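Local structure of catalase (Pseudomonas syringae, 1M7S) at residues Phe129-Asp133 with Phe162-Ala168. The protein decomposes hydrogen peroxide into water and oxygen with a heme cofactor, protecting the cell from peroxide toxicity. Residues are numbered along the deposited sequence.
Sequences FFIRD and FSHVPEA
Residues 129-133 form an irregular chain, extended at Phe-129 and Ile-131 but kinked at Phe-130 (phi/psi -77/-29), while 162-168 continues from helix 155-163 into two turns, Val-165 N to Phe-162 O (2.8 Å) and Ala-168 N to Val-165 O (3.0 Å). The backbones come closest at Phe-130 and Ala-168, CA to CA 4.2 Å, without direct hydrogen bonds. Waters bridge them: one donates to Phe-129 O (2.7 Å) and Glu-167 O (2.8 Å), another joins Arg-132 N (2.9 Å) to Glu-167 OE1 (2.8 Å), a third links Arg-132 NH2 to that OE1, 2.9 Å each. Glu-167 CB lies over one guanidinium face, 3.5 Å from Arg-132 NH2; the guanidinium salt-bridges Glu-409 and Asp-274, whereas Glu-167 OE1, 4.0 Å from Arg-132 NH2 but well out of plane, is near in charge only. The Phe-130 ring (chi1 -49°) meets the Phe-162 ring obliquely, centroids 5.9 Å apart, planes at 38°; Ile-131 CG2 lies 4.2 Å from Val-165 CG1. This is buried, water-bridged loop-to-turn packing at the heme pocket: Phe-129, its CA-to-CB bond pointing away from 162-168, touches heme. Phe-144 of helix 137-144 packs edge-to-face with Phe-130 and Phe-162; Leu-172 of helix 169-176 touches both.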
loop_
_atom_site.group_PDB
_atom_site.type_symbol
_atom_site.label_atom_id
_atom_site.label_comp_id
_atom_site.label_asym_id
_atom_site.label_seq_id
_atom_site.Cartn_x
_atom_site.Cartn_y
_atom_site.Cartn_z
ATOM N N PHE A 129 2.727 31.339 -12.775
ATOM C CA PHE A 129 2.999 30.587 -11.538
ATOM C C PHE A 129 4.095 31.283 -10.745
ATOM O O PHE A 129 4.660 32.292 -11.213
ATOM C CB PHE A 129 3.424 29.167 -11.922
ATOM C CG PHE A 129 3.139 28.221 -10.782
ATOM C CD1 PHE A 129 4.176 27.526 -10.165
ATOM C CD2 PHE A 129 1.838 28.042 -10.347
ATOM C CE1 PHE A 129 3.878 26.666 -9.132
ATOM C CE2 PHE A 129 1.547 27.185 -9.300
ATOM C CZ PHE A 129 2.584 26.502 -8.686
ATOM N N PHE A 130 4.319 30.882 -9.507
ATOM C CA PHE A 130 5.288 31.556 -8.660
ATOM C C PHE A 130 6.710 31.180 -9.006
ATOM O O PHE A 130 7.608 31.965 -8.637
ATOM C CB PHE A 130 5.017 31.191 -7.191
ATOM C CG PHE A 130 3.563 31.359 -6.803
ATOM C CD1 PHE A 130 2.676 30.293 -6.842
ATOM C CD2 PHE A 130 3.142 32.564 -6.277
ATOM C CE1 PHE A 130 1.354 30.462 -6.452
ATOM C CE2 PHE A 130 1.834 32.745 -5.860
ATOM C CZ PHE A 130 0.931 31.700 -5.961
ATOM N N ILE A 131 6.919 29.958 -9.526
ATOM C CA ILE A 131 8.317 29.567 -9.754
ATOM C C ILE A 131 8.503 29.129 -11.207
ATOM O O ILE A 131 7.464 28.994 -11.849
ATOM C CB ILE A 131 8.733 28.401 -8.832
ATOM C CG1 ILE A 131 7.721 27.271 -8.938
ATOM C CG2 ILE A 131 8.926 28.917 -7.412
ATOM C CD1 ILE A 131 8.138 25.958 -8.238
ATOM N N ARG A 132 9.753 28.990 -11.671
ATOM C CA ARG A 132 9.866 28.630 -13.094
ATOM C C ARG A 132 10.595 27.340 -13.351
ATOM O O ARG A 132 10.898 27.077 -14.539
ATOM C CB ARG A 132 10.566 29.821 -13.807
ATOM C CG ARG A 132 11.913 30.156 -13.186
ATOM C CD ARG A 132 12.676 31.156 -14.020
ATOM N NE ARG A 132 12.049 32.430 -14.333
ATOM C CZ ARG A 132 12.559 33.583 -13.889
ATOM N NH1 ARG A 132 12.002 34.717 -14.307
ATOM N NH2 ARG A 132 13.592 33.565 -13.023
ATOM N N ASP A 133 10.985 26.614 -12.275
ATOM C CA ASP A 133 11.688 25.351 -12.494
ATOM C C ASP A 133 11.095 24.353 -11.523
ATOM O O ASP A 133 10.996 24.702 -10.349
ATOM C CB ASP A 133 13.221 25.499 -12.353
ATOM C CG ASP A 133 13.995 24.271 -12.763
ATOM O OD1 ASP A 133 13.634 23.143 -12.312
ATOM O OD2 ASP A 133 15.017 24.328 -13.537
ATOM N N PHE A 162 10.291 33.034 -0.438
ATOM C CA PHE A 162 10.094 33.916 -1.587
ATOM C C PHE A 162 10.988 35.151 -1.606
ATOM O O PHE A 162 11.246 35.696 -2.690
ATOM C CB PHE A 162 8.624 34.336 -1.726
ATOM C CG PHE A 162 7.732 33.237 -2.257
ATOM C CD1 PHE A 162 6.585 32.841 -1.610
ATOM C CD2 PHE A 162 8.056 32.646 -3.469
ATOM C CE1 PHE A 162 5.735 31.853 -2.162
ATOM C CE2 PHE A 162 7.244 31.662 -4.009
ATOM C CZ PHE A 162 6.102 31.277 -3.361
ATOM N N SER A 163 11.596 35.519 -0.478
ATOM C CA SER A 163 12.656 36.535 -0.459
ATOM C C SER A 163 13.866 36.115 -1.290
ATOM O O SER A 163 14.595 36.998 -1.781
ATOM C CB SER A 163 13.088 36.869 0.980
ATOM O OG SER A 163 13.854 35.843 1.579
ATOM N N HIS A 164 14.095 34.832 -1.613
ATOM C CA HIS A 164 15.123 34.395 -2.525
ATOM C C HIS A 164 14.591 34.174 -3.940
ATOM O O HIS A 164 15.287 33.652 -4.815
ATOM C CB HIS A 164 15.670 33.016 -2.050
ATOM C CG HIS A 164 16.134 33.024 -0.619
ATOM N ND1 HIS A 164 15.217 32.925 0.410
ATOM C CD2 HIS A 164 17.366 33.138 -0.044
ATOM C CE1 HIS A 164 15.851 32.977 1.579
ATOM N NE2 HIS A 164 17.137 33.099 1.307
ATOM N N VAL A 165 13.311 34.497 -4.193
ATOM C CA VAL A 165 12.631 34.180 -5.449
ATOM C C VAL A 165 11.902 35.373 -6.047
ATOM O O VAL A 165 10.684 35.529 -6.046
ATOM C CB VAL A 165 11.612 33.034 -5.165
ATOM C CG1 VAL A 165 11.005 32.506 -6.486
ATOM C CG2 VAL A 165 12.230 31.834 -4.446
ATOM N N PRO A 166 12.628 36.303 -6.654
ATOM C CA PRO A 166 12.145 37.516 -7.268
ATOM C C PRO A 166 11.195 37.220 -8.450
ATOM O O PRO A 166 10.255 38.019 -8.706
ATOM C CB PRO A 166 13.402 38.318 -7.762
ATOM C CG PRO A 166 14.465 37.253 -7.806
ATOM C CD PRO A 166 14.089 36.164 -6.805
ATOM N N GLU A 167 11.325 36.033 -9.035
ATOM C CA GLU A 167 10.408 35.614 -10.100
ATOM C C GLU A 167 8.985 35.354 -9.607
ATOM O O GLU A 167 8.034 35.350 -10.425
ATOM C CB GLU A 167 10.969 34.444 -10.883
ATOM C CG GLU A 167 11.084 33.158 -10.051
ATOM C CD GLU A 167 12.506 33.004 -9.472
ATOM O OE1 GLU A 167 12.936 31.813 -9.439
ATOM O OE2 GLU A 167 13.114 34.027 -9.003
ATOM N N ALA A 168 8.747 35.188 -8.298
ATOM C CA ALA A 168 7.384 35.037 -7.754
ATOM C C ALA A 168 6.555 36.312 -7.578
ATOM O O ALA A 168 5.346 36.270 -7.362
ATOM C CB ALA A 168 7.500 34.435 -6.376
HETATM O O HOH W 1 5.313 34.910 -10.725
HETATM O O HOH W 2 12.047 29.212 -9.858
HETATM O O HOH W 3 14.912 31.430 -11.542
#